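Local atomic coordinates of envelope glycoprotein (Bourbon virus, PDB entry 5ZKX), a protein that probably drives fusion of the viral envelope with a host membrane as a trimeric class III fusion protein, related to baculovirus gp64 and here in its postfusion form. Residues V164-M167 with T171-A174; L28-T33 with F243-S248; K321-L326 with R332-L337. One frame throughout, in Å; residues are numbered along the deposited sequence.

Along the chain, contact 1 falls within the long excursion between the two segments of contact 2, and contact 3 follows both. Contact 1 is the edge hairpin of a small three-stranded antiparallel sheet. Contact 2 lies about 26 Å away, centre to centre, where strands 26-36 and 241-245 of a seven-stranded mixed sheet face each other without being neighbours. Contact 3 is remote, its centre about 52 Å from that of contact 2 and 75 Å from that of contact 1, at the far end of the long helix 284-329. This spread reflects the elongated postfusion trimer, in which contacts 2 and 3 both touch a neighbouring subunit.

Contact 1. Residues V164-M167 with T171-A174; sequences VIVM and TTRA
Val164 holds CG1 anti to its carbonyl carbon (chi1 -68°), which lays that methyl against Thr172 CG2 at 3.7 Å, while its CG2 approaches Thr172 OG1. The two beta-branched side chains cross at about a right angle on one face of a beta hairpin, strands 162-166 and 172-174. Val164 with Ala174 and Val166 with Thr172 are non-hydrogen-bonded antiparallel pairs; Ile165 with Arg173 is the hydrogen-bonded pair between them. Ile165 N reaches Arg173 O at 2.8 Å and Arg173 N returns to Ile165 O at 2.9 Å. Beta-branched valine, isoleucine and threonine suit such extended backbone. Val164 CG1 lies 4.0 Å from Ala174 CA, consistent with the small alanine leaving room on this face.

Trp183 packs on the face carrying Ile165 and Arg173, touching Ile165 and Met167 and making a cation-pi contact with Arg173. The charged end of Arg173 leads away from Ile165, whereas Arg173 CB lies 4.3 Å from Met167 CE. The flexible thioether of Met167, bent at chi2 and chi3, can fold its methyl back over this face. Hydrophobic Val164 and Val166 pack on strand 153-155, the neighbour on the other side, while polar Thr172 suits the exposed edge strand. Beside the turn, where Asn169 OD1 accepts from Thr171 N, Met167 N donates to Thr171 O at 2.7 Å, and the Met167 side chain crowds the same oxygen, its CB 3.2 Å and its CG 3.3 Å from Thr171 O.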
ATOM      1  N   VAL A 164     -12.092  18.584 -11.491  1.00 19.03           N
ATOM      2  CA  VAL A 164     -12.752  17.491 -12.196  1.00 16.66           C
ATOM      3  C   VAL A 164     -13.177  16.419 -11.202  1.00 21.67           C
ATOM      4  O   VAL A 164     -12.672  16.336 -10.079  1.00 18.03           O
ATOM      5  CB  VAL A 164     -11.852  16.851 -13.278  1.00 18.81           C
ATOM      6  CG1 VAL A 164     -11.611  17.818 -14.426  1.00 21.08           C
ATOM      7  CG2 VAL A 164     -10.537  16.384 -12.670  1.00 18.15           C
ATOM      8  N   ILE A 165     -14.120  15.588 -11.637  1.00 25.27           N
ATOM      9  CA  ILE A 165     -14.473  14.361 -10.938  1.00 21.04           C
ATOM     10  C   ILE A 165     -13.881  13.198 -11.716  1.00 26.57           C
ATOM     11  O   ILE A 165     -14.038  13.115 -12.941  1.00 27.53           O
ATOM     12  CB  ILE A 165     -15.996  14.208 -10.795  1.00 25.80           C
ATOM     13  CG1 ILE A 165     -16.604  15.482 -10.212  1.00 28.41           C
ATOM     14  CG2 ILE A 165     -16.323  13.008  -9.912  1.00 22.64           C
ATOM     15  CD1 ILE A 165     -18.074  15.661 -10.522  1.00 23.59           C
ATOM     16  N   VAL A 166     -13.187  12.309 -11.012  1.00 32.29           N
ATOM     17  CA  VAL A 166     -12.546  11.151 -11.619  1.00 29.19           C
ATOM     18  C   VAL A 166     -13.472   9.953 -11.474  1.00 28.39           C
ATOM     19  O   VAL A 166     -13.939   9.644 -10.369  1.00 24.64           O
ATOM     20  CB  VAL A 166     -11.168  10.878 -10.987  1.00 31.68           C
ATOM     21  CG1 VAL A 166     -10.186  11.961 -11.391  1.00 27.47           C
ATOM     22  CG2 VAL A 166     -11.271  10.816  -9.473  1.00 32.53           C
ATOM     23  N   MET A 167     -13.760   9.299 -12.589  1.00 30.44           N
ATOM     24  CA  MET A 167     -14.580   8.103 -12.573  1.00 30.40           C
ATOM     25  C   MET A 167     -13.718   6.884 -12.268  1.00 28.60           C
ATOM     26  O   MET A 167     -12.506   6.897 -12.490  1.00 29.11           O
ATOM     27  CB  MET A 167     -15.287   7.933 -13.914  1.00 29.95           C
ATOM     28  CG  MET A 167     -16.122   9.131 -14.339  1.00 34.07           C
ATOM     29  SD  MET A 167     -17.590   9.336 -13.312  1.00 51.83           S
ATOM     30  CE  MET A 167     -17.365  10.998 -12.704  1.00 32.02           C
ATOM     31  N   THR A 171     -12.037   7.838 -16.621  1.00 32.42           N
ATOM     32  CA  THR A 171     -12.572   9.000 -17.314  1.00 29.60           C
ATOM     33  C   THR A 171     -12.774  10.157 -16.338  1.00 27.54           C
ATOM     34  O   THR A 171     -13.082   9.962 -15.159  1.00 32.22           O
ATOM     35  CB  THR A 171     -13.884   8.625 -18.015  1.00 31.04           C
ATOM     36  OG1 THR A 171     -13.588   7.978 -19.259  1.00 33.02           O
ATOM     37  CG2 THR A 171     -14.760   9.842 -18.288  1.00 34.15           C
ATOM     38  N   THR A 172     -12.568  11.371 -16.834  1.00 30.86           N
ATOM     39  CA  THR A 172     -12.690  12.584 -16.041  1.00 30.56           C
ATOM     40  C   THR A 172     -13.878  13.403 -16.530  1.00 32.59           C
ATOM     41  O   THR A 172     -14.166  13.445 -17.731  1.00 34.26           O
ATOM     42  CB  THR A 172     -11.390  13.397 -16.112  1.00 26.87           C
ATOM     43  OG1 THR A 172     -10.793  13.455 -14.811  1.00 31.51           O
ATOM     44  CG2 THR A 172     -11.628  14.810 -16.632  1.00 31.07           C
ATOM     45  N   ARG A 173     -14.582  14.032 -15.592  1.00 26.85           N
ATOM     46  CA  ARG A 173     -15.726  14.878 -15.909  1.00 28.07           C
ATOM     47  C   ARG A 173     -15.523  16.236 -15.258  1.00 28.11           C
ATOM     48  O   ARG A 173     -15.357  16.322 -14.037  1.00 28.66           O
ATOM     49  CB  ARG A 173     -17.036  14.248 -15.432  1.00 35.63           C
ATOM     50  CG  ARG A 173     -18.224  15.195 -15.485  1.00 30.13           C
ATOM     51  CD  ARG A 173     -19.538  14.434 -15.418  1.00 33.72           C
ATOM     52  NE  ARG A 173     -19.869  13.796 -16.688  1.00 34.82           N
ATOM     53  CZ  ARG A 173     -20.592  14.369 -17.642  1.00 32.00           C
ATOM     54  NH1 ARG A 173     -20.845  13.716 -18.768  1.00 35.58           N
ATOM     55  NH2 ARG A 173     -21.063  15.597 -17.470  1.00 29.10           N
ATOM     56  N   ALA A 174     -15.545  17.290 -16.070  1.00 24.99           N
ATOM     57  CA  ALA A 174     -15.326  18.633 -15.559  1.00 21.15           C
ATOM     58  C   ALA A 174     -16.433  19.030 -14.591  1.00 22.91           C
ATOM     59  O   ALA A 174     -17.602  18.687 -14.782  1.00 29.02           O
ATOM     60  CB  ALA A 174     -15.256  19.629 -16.717  1.00 19.30           C
TER

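Contact 2. Residues L28-T33 with F243-S248; sequences LQIKVT and FEFPSS
Phe245 reaches across to Ile30 and Val32 with the far end of its ring, the backbones being well apart: the nearest alpha carbons, those of Ile30 and Phe245, are 9.9 Å from each other. Its CB points toward residues 28-33. CG stands anti to the backbone N (chi1 -155°), which extends the ring across the gap. On the way, CD1 lies at the edge of the Phe243 ring and in its plane. Further out, CE2 comes to 4.3 Å from Ile30 CG2, and at the tip CZ comes to 4.1 Å from Val32 CG1. Val32 and Phe245 approach from opposite directions, and both methyls meet the ring obliquely.

The two strands belong to one mixed sheet but are not adjacent in it: strands 234-238 and 200-210 come between them, so the contact is no strand-to-strand pairing; it is consistent with a strongly curved sheet. Ile30 and Val32, two positions apart on an extended strand, direct their side chains to the same face, and their branched shapes present a methyl each to the aromatic ring. A phenylalanine suits the opposing place because it is long enough to bridge the distance and carries no polar atom into the interior. Phe234, Cys236, Tyr258 and Asn260 also touch this ring.

With no hydrogen bond or charge pairing the segments, attraction here rests on dispersion and on the burial of apolar surface, and therefore imposes little directional demand on the ring.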
ATOM      1  N   LEU A  28      15.371  24.748   1.709  1.00 44.32           N
ATOM      2  CA  LEU A  28      14.759  25.897   1.063  1.00 39.01           C
ATOM      3  C   LEU A  28      13.320  26.058   1.528  1.00 39.68           C
ATOM      4  O   LEU A  28      12.618  25.071   1.768  1.00 41.50           O
ATOM      5  CB  LEU A  28      14.791  25.754  -0.461  1.00 46.39           C
ATOM      6  CG  LEU A  28      16.099  26.095  -1.171  1.00 50.64           C
ATOM      7  CD1 LEU A  28      16.117  25.463  -2.545  1.00 44.71           C
ATOM      8  CD2 LEU A  28      16.281  27.604  -1.269  1.00 50.42           C
ATOM      9  N   GLN A  29      12.895  27.306   1.663  1.00 33.83           N
ATOM     10  CA  GLN A  29      11.490  27.659   1.826  1.00 33.27           C
ATOM     11  C   GLN A  29      11.063  28.257   0.492  1.00 39.68           C
ATOM     12  O   GLN A  29      11.412  29.399   0.173  1.00 37.18           O
ATOM     13  CB  GLN A  29      11.287  28.636   2.979  1.00 32.41           C
ATOM     14  CG  GLN A  29      11.628  28.069   4.339  1.00 30.38           C
ATOM     15  CD  GLN A  29      10.480  27.294   4.949  1.00 35.66           C
ATOM     16  OE1 GLN A  29       9.351  27.348   4.462  1.00 38.02           O
ATOM     17  NE2 GLN A  29      10.764  26.566   6.022  1.00 45.26           N
ATOM     18  N   ILE A  30      10.327  27.479  -0.294  1.00 32.14           N
ATOM     19  CA  ILE A  30       9.973  27.866  -1.654  1.00 31.85           C
ATOM     20  C   ILE A  30       8.601  28.527  -1.643  1.00 30.16           C
ATOM     21  O   ILE A  30       7.614  27.931  -1.199  1.00 31.11           O
ATOM     22  CB  ILE A  30      10.005  26.655  -2.597  1.00 33.96           C
ATOM     23  CG1 ILE A  30      11.433  26.109  -2.688  1.00 31.62           C
ATOM     24  CG2 ILE A  30       9.487  27.039  -3.974  1.00 36.91           C
ATOM     25  CD1 ILE A  30      11.625  25.061  -3.758  1.00 33.67           C
ATOM     26  N   LYS A  31       8.542  29.762  -2.134  1.00 26.32           N
ATOM     27  CA  LYS A  31       7.301  30.525  -2.169  1.00 26.89           C
ATOM     28  C   LYS A  31       6.485  30.105  -3.385  1.00 30.31           C
ATOM     29  O   LYS A  31       6.955  30.214  -4.522  1.00 26.51           O
ATOM     30  CB  LYS A  31       7.611  32.019  -2.208  1.00 30.41           C
ATOM     31  CG  LYS A  31       6.433  32.928  -1.930  1.00 27.65           C
ATOM     32  CD  LYS A  31       6.835  34.377  -2.130  1.00 26.59           C
ATOM     33  CE  LYS A  31       5.759  35.335  -1.649  1.00 35.38           C
ATOM     34  NZ  LYS A  31       6.146  36.753  -1.898  1.00 45.13           N
ATOM     35  N   VAL A  32       5.264  29.621  -3.148  1.00 32.34           N
ATOM     36  CA  VAL A  32       4.425  29.061  -4.198  1.00 27.66           C
ATOM     37  C   VAL A  32       3.007  29.599  -4.059  1.00 27.62           C
ATOM     38  O   VAL A  32       2.574  30.018  -2.983  1.00 26.74           O
ATOM     39  CB  VAL A  32       4.402  27.513  -4.167  1.00 24.49           C
ATOM     40  CG1 VAL A  32       5.794  26.940  -4.360  1.00 19.84           C
ATOM     41  CG2 VAL A  32       3.793  27.014  -2.861  1.00 21.61           C
ATOM     42  N   THR A  33       2.288  29.585  -5.175  1.00 25.64           N
ATOM     43  CA  THR A  33       0.838  29.713  -5.161  1.00 27.77           C
ATOM     44  C   THR A  33       0.248  28.307  -5.166  1.00 25.31           C
ATOM     45  O   THR A  33       0.574  27.495  -6.039  1.00 25.27           O
ATOM     46  CB  THR A  33       0.342  30.524  -6.356  1.00 32.36           C
ATOM     47  OG1 THR A  33       0.554  31.920  -6.104  1.00 36.46           O
ATOM     48  CG2 THR A  33      -1.141  30.284  -6.586  1.00 26.64           C
ATOM     49  N   PHE A 243       6.357  15.432  -2.316  1.00 16.52           N
ATOM     50  CA  PHE A 243       6.428  15.412  -3.768  1.00 15.33           C
ATOM     51  C   PHE A 243       7.746  16.010  -4.227  1.00 16.70           C
ATOM     52  O   PHE A 243       8.339  16.849  -3.544  1.00 15.76           O
ATOM     53  CB  PHE A 243       5.261  16.186  -4.391  1.00 12.42           C
ATOM     54  CG  PHE A 243       5.114  17.589  -3.867  1.00 13.82           C
ATOM     55  CD1 PHE A 243       4.436  17.838  -2.684  1.00 15.17           C
ATOM     56  CD2 PHE A 243       5.649  18.660  -4.559  1.00 16.91           C
ATOM     57  CE1 PHE A 243       4.306  19.123  -2.199  1.00 12.09           C
ATOM     58  CE2 PHE A 243       5.516  19.949  -4.080  1.00 15.52           C
ATOM     59  CZ  PHE A 243       4.845  20.178  -2.899  1.00 14.05           C
ATOM     60  N   GLU A 244       8.184  15.568  -5.399  1.00 25.05           N
ATOM     61  CA  GLU A 244       9.360  16.111  -6.064  1.00 28.74           C
ATOM     62  C   GLU A 244       8.951  17.344  -6.863  1.00 27.40           C
ATOM     63  O   GLU A 244       8.150  17.243  -7.798  1.00 26.28           O
ATOM     64  CB  GLU A 244       9.976  15.049  -6.972  1.00 26.78           C
ATOM     65  CG  GLU A 244      11.432  15.237  -7.303  1.00 27.27           C
ATOM     66  CD  GLU A 244      11.986  14.058  -8.074  1.00 35.30           C
ATOM     67  OE1 GLU A 244      11.900  12.919  -7.566  1.00 33.62           O
ATOM     68  OE2 GLU A 244      12.491  14.265  -9.197  1.00 42.78           O
ATOM     69  N   PHE A 245       9.482  18.502  -6.490  1.00 27.18           N
ATOM     70  CA  PHE A 245       9.134  19.733  -7.192  1.00 31.01           C
ATOM     71  C   PHE A 245       9.882  19.804  -8.520  1.00 33.97           C
ATOM     72  O   PHE A 245      11.110  19.677  -8.541  1.00 34.72           O
ATOM     73  CB  PHE A 245       9.452  20.954  -6.338  1.00 32.57           C
ATOM     74  CG  PHE A 245       8.634  22.162  -6.684  1.00 29.89           C
ATOM     75  CD1 PHE A 245       7.256  22.084  -6.754  1.00 31.21           C
ATOM     76  CD2 PHE A 245       9.243  23.376  -6.940  1.00 35.57           C
ATOM     77  CE1 PHE A 245       6.500  23.191  -7.074  1.00 28.59           C
ATOM     78  CE2 PHE A 245       8.491  24.490  -7.260  1.00 33.93           C
ATOM     79  CZ  PHE A 245       7.118  24.397  -7.327  1.00 31.88           C
ATOM     80  N   PRO A 246       9.185  20.028  -9.637  1.00 39.90           N
ATOM     81  CA  PRO A 246       9.799  19.816 -10.953  1.00 36.72           C
ATOM     82  C   PRO A 246      10.722  20.935 -11.403  1.00 39.14           C
ATOM     83  O   PRO A 246      11.017  21.870 -10.653  1.00 43.92           O
ATOM     84  CB  PRO A 246       8.583  19.709 -11.878  1.00 37.85           C
ATOM     85  CG  PRO A 246       7.589  20.622 -11.246  1.00 38.61           C
ATOM     86  CD  PRO A 246       7.793  20.494  -9.750  1.00 37.14           C
ATOM     87  N   SER A 247      11.176  20.827 -12.652  1.00 53.90           N
ATOM     88  CA  SER A 247      12.114  21.797 -13.209  1.00 58.88           C
ATOM     89  C   SER A 247      11.495  23.187 -13.301  1.00 50.66           C
ATOM     90  O   SER A 247      12.073  24.171 -12.826  1.00 47.89           O
ATOM     91  CB  SER A 247      12.575  21.320 -14.587  1.00 64.06           C
ATOM     92  OG  SER A 247      11.477  20.827 -15.338  1.00 65.38           O
ATOM     93  N   SER A 248      10.317  23.288 -13.909  1.00 33.35           N
ATOM     94  CA  SER A 248       9.708  24.572 -14.228  1.00 31.45           C
ATOM     95  C   SER A 248       8.924  25.181 -13.070  1.00 30.09           C
ATOM     96  O   SER A 248       8.271  26.211 -13.262  1.00 39.28           O
ATOM     97  CB  SER A 248       8.797  24.419 -15.444  1.00 44.58           C
ATOM     98  OG  SER A 248       8.050  23.217 -15.355  1.00 40.69           O
TER

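Contact 3. Residues K321-L326 with R332-L337; sequences KMVSSL and RLIGAL
Val323 pushes both its methyls into the helix 333-338: CG2 meets Leu337 CD1 at 3.6 Å, the side chains reaching toward each other tip to tip, and CG1 lies 4.1 Å from Ile334 CG1. With CG1 anti to the backbone N (chi1 155°), the valine spreads its fork across the gap. One turn further along, Leu326 crosses Leu333 at about a right angle, and Leu333 CD2 settles 3.7 Å from both CG and CD2 of Leu326.

Together these residues form a helical hairpin-like reversal at the end of the long helix 284-329: after a brief break the chain turns back into the short helix, the segment axes making an angle of 136° and lying 10.7 Å apart at closest. Valine, compact and beta-branched, fits where three side chains converge, whereas the longer, branched chains of the leucines let Leu333 CD2 lie against Leu326.

The trimer closes round this corner. Leu326 packs on Leu326 of the second subunit and Met322 of the third, and Phe15 of the third subunit touches Val323 and Ile334. Just before the short helix, Arg332 N is hydrogen-bonded to Asp330 OD1.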
ATOM      1  N   LYS A 321      44.956  12.280  26.881  1.00 33.76           N
ATOM      2  CA  LYS A 321      46.409  12.440  26.871  1.00 33.81           C
ATOM      3  C   LYS A 321      46.808  13.910  26.857  1.00 33.96           C
ATOM      4  O   LYS A 321      47.817  14.290  27.462  1.00 37.72           O
ATOM      5  CB  LYS A 321      47.012  11.725  25.662  1.00 29.79           C
ATOM      6  CG  LYS A 321      46.672  10.255  25.548  1.00 29.40           C
ATOM      7  CD  LYS A 321      47.072   9.728  24.177  1.00 39.66           C
ATOM      8  CE  LYS A 321      46.714   8.261  24.009  1.00 37.69           C
ATOM      9  NZ  LYS A 321      47.497   7.404  24.929  1.00 37.54           N
ATOM     10  N   MET A 322      46.048  14.749  26.148  1.00 31.66           N
ATOM     11  CA  MET A 322      46.372  16.172  26.095  1.00 33.92           C
ATOM     12  C   MET A 322      46.228  16.822  27.463  1.00 37.72           C
ATOM     13  O   MET A 322      47.049  17.662  27.849  1.00 39.52           O
ATOM     14  CB  MET A 322      45.476  16.885  25.084  1.00 34.32           C
ATOM     15  CG  MET A 322      45.751  16.545  23.639  1.00 33.30           C
ATOM     16  SD  MET A 322      44.497  17.265  22.561  1.00 42.60           S
ATOM     17  CE  MET A 322      44.644  18.996  22.989  1.00 29.40           C
ATOM     18  N   VAL A 323      45.181  16.458  28.202  1.00 31.83           N
ATOM     19  CA  VAL A 323      44.996  17.015  29.536  1.00 31.59           C
ATOM     20  C   VAL A 323      46.053  16.469  30.487  1.00 33.79           C
ATOM     21  O   VAL A 323      46.584  17.200  31.330  1.00 38.71           O
ATOM     22  CB  VAL A 323      43.564  16.734  30.034  1.00 29.41           C
ATOM     23  CG1 VAL A 323      43.511  16.726  31.549  1.00 30.05           C
ATOM     24  CG2 VAL A 323      42.605  17.770  29.478  1.00 26.35           C
ATOM     25  N   SER A 324      46.391  15.186  30.352  1.00 26.10           N
ATOM     26  CA  SER A 324      47.441  14.610  31.186  1.00 24.55           C
ATOM     27  C   SER A 324      48.760  15.345  30.998  1.00 24.96           C
ATOM     28  O   SER A 324      49.549  15.461  31.942  1.00 24.27           O
ATOM     29  CB  SER A 324      47.603  13.126  30.869  1.00 19.58           C
ATOM     30  OG  SER A 324      48.555  12.524  31.727  1.00 30.01           O
ATOM     31  N   SER A 325      49.008  15.861  29.796  1.00 29.17           N
ATOM     32  CA  SER A 325      50.211  16.644  29.547  1.00 28.78           C
ATOM     33  C   SER A 325      50.085  18.056  30.111  1.00 27.47           C
ATOM     34  O   SER A 325      50.995  18.546  30.785  1.00 31.59           O
ATOM     35  CB  SER A 325      50.497  16.688  28.049  1.00 28.22           C
ATOM     36  OG  SER A 325      51.679  17.414  27.782  1.00 39.70           O
ATOM     37  N   LEU A 326      48.959  18.723  29.852  1.00 30.73           N
ATOM     38  CA  LEU A 326      48.819  20.115  30.265  1.00 29.78           C
ATOM     39  C   LEU A 326      48.584  20.243  31.765  1.00 32.78           C
ATOM     40  O   LEU A 326      49.031  21.220  32.377  1.00 30.49           O
ATOM     41  CB  LEU A 326      47.682  20.781  29.492  1.00 24.81           C
ATOM     42  CG  LEU A 326      47.367  22.230  29.861  1.00 28.76           C
ATOM     43  CD1 LEU A 326      48.600  23.107  29.717  1.00 29.80           C
ATOM     44  CD2 LEU A 326      46.229  22.763  29.008  1.00 33.56           C
ATOM     45  N   ARG A 332      45.757  23.109  38.419  1.00 26.21           N
ATOM     46  CA  ARG A 332      44.365  23.418  38.715  1.00 28.14           C
ATOM     47  C   ARG A 332      43.429  23.097  37.559  1.00 28.17           C
ATOM     48  O   ARG A 332      42.214  23.268  37.698  1.00 25.23           O
ATOM     49  CB  ARG A 332      44.221  24.894  39.096  1.00 26.84           C
ATOM     50  CG  ARG A 332      45.000  25.290  40.333  1.00 26.45           C
ATOM     51  CD  ARG A 332      44.525  24.524  41.553  1.00 26.17           C
ATOM     52  NE  ARG A 332      43.079  24.624  41.723  1.00 31.59           N
ATOM     53  CZ  ARG A 332      42.462  25.658  42.288  1.00 33.55           C
ATOM     54  NH1 ARG A 332      43.162  26.686  42.744  1.00 30.46           N
ATOM     55  NH2 ARG A 332      41.141  25.662  42.397  1.00 39.78           N
ATOM     56  N   LEU A 333      43.966  22.624  36.431  1.00 26.72           N
ATOM     57  CA  LEU A 333      43.159  22.429  35.230  1.00 23.41           C
ATOM     58  C   LEU A 333      42.139  21.313  35.417  1.00 23.37           C
ATOM     59  O   LEU A 333      40.956  21.482  35.103  1.00 25.05           O
ATOM     60  CB  LEU A 333      44.069  22.134  34.037  1.00 24.76           C
ATOM     61  CG  LEU A 333      43.389  21.622  32.768  1.00 25.74           C
ATOM     62  CD1 LEU A 333      42.530  22.712  32.140  1.00 27.53           C
ATOM     63  CD2 LEU A 333      44.420  21.110  31.779  1.00 17.19           C
ATOM     64  N   ILE A 334      42.583  20.161  35.925  1.00 26.48           N
ATOM     65  CA  ILE A 334      41.687  19.022  36.102  1.00 23.44           C
ATOM     66  C   ILE A 334      40.519  19.394  37.009  1.00 27.44           C
ATOM     67  O   ILE A 334      39.386  18.940  36.807  1.00 27.64           O
ATOM     68  CB  ILE A 334      42.473  17.812  36.641  1.00 22.81           C
ATOM     69  CG1 ILE A 334      43.448  17.309  35.576  1.00 20.10           C
ATOM     70  CG2 ILE A 334      41.535  16.695  37.071  1.00 25.00           C
ATOM     71  CD1 ILE A 334      44.283  16.131  36.019  1.00 24.55           C
ATOM     72  N   GLY A 335      40.770  20.242  38.005  1.00 35.49           N
ATOM     73  CA  GLY A 335      39.684  20.713  38.846  1.00 33.56           C
ATOM     74  C   GLY A 335      38.710  21.607  38.101  1.00 36.81           C
ATOM     75  O   GLY A 335      37.504  21.585  38.368  1.00 37.67           O
ATOM     76  N   ALA A 336      39.216  22.409  37.161  1.00 26.84           N
ATOM     77  CA  ALA A 336      38.337  23.257  36.364  1.00 26.95           C
ATOM     78  C   ALA A 336      37.511  22.428  35.388  1.00 28.72           C
ATOM     79  O   ALA A 336      36.345  22.746  35.128  1.00 31.45           O
ATOM     80  CB  ALA A 336      39.158  24.309  35.621  1.00 27.08           C
ATOM     81  N   LEU A 337      38.099  21.364  34.840  1.00 25.19           N
ATOM     82  CA  LEU A 337      37.343  20.464  33.975  1.00 26.70           C
ATOM     83  C   LEU A 337      36.252  19.736  34.752  1.00 30.39           C
ATOM     84  O   LEU A 337      35.136  19.562  34.249  1.00 31.50           O
ATOM     85  CB  LEU A 337      38.288  19.463  33.315  1.00 24.55           C
ATOM     86  CG  LEU A 337      39.419  20.085  32.496  1.00 22.69           C
ATOM     87  CD1 LEU A 337      40.383  19.015  32.029  1.00 20.47           C
ATOM     88  CD2 LEU A 337      38.861  20.866  31.318  1.00 26.36           C
TER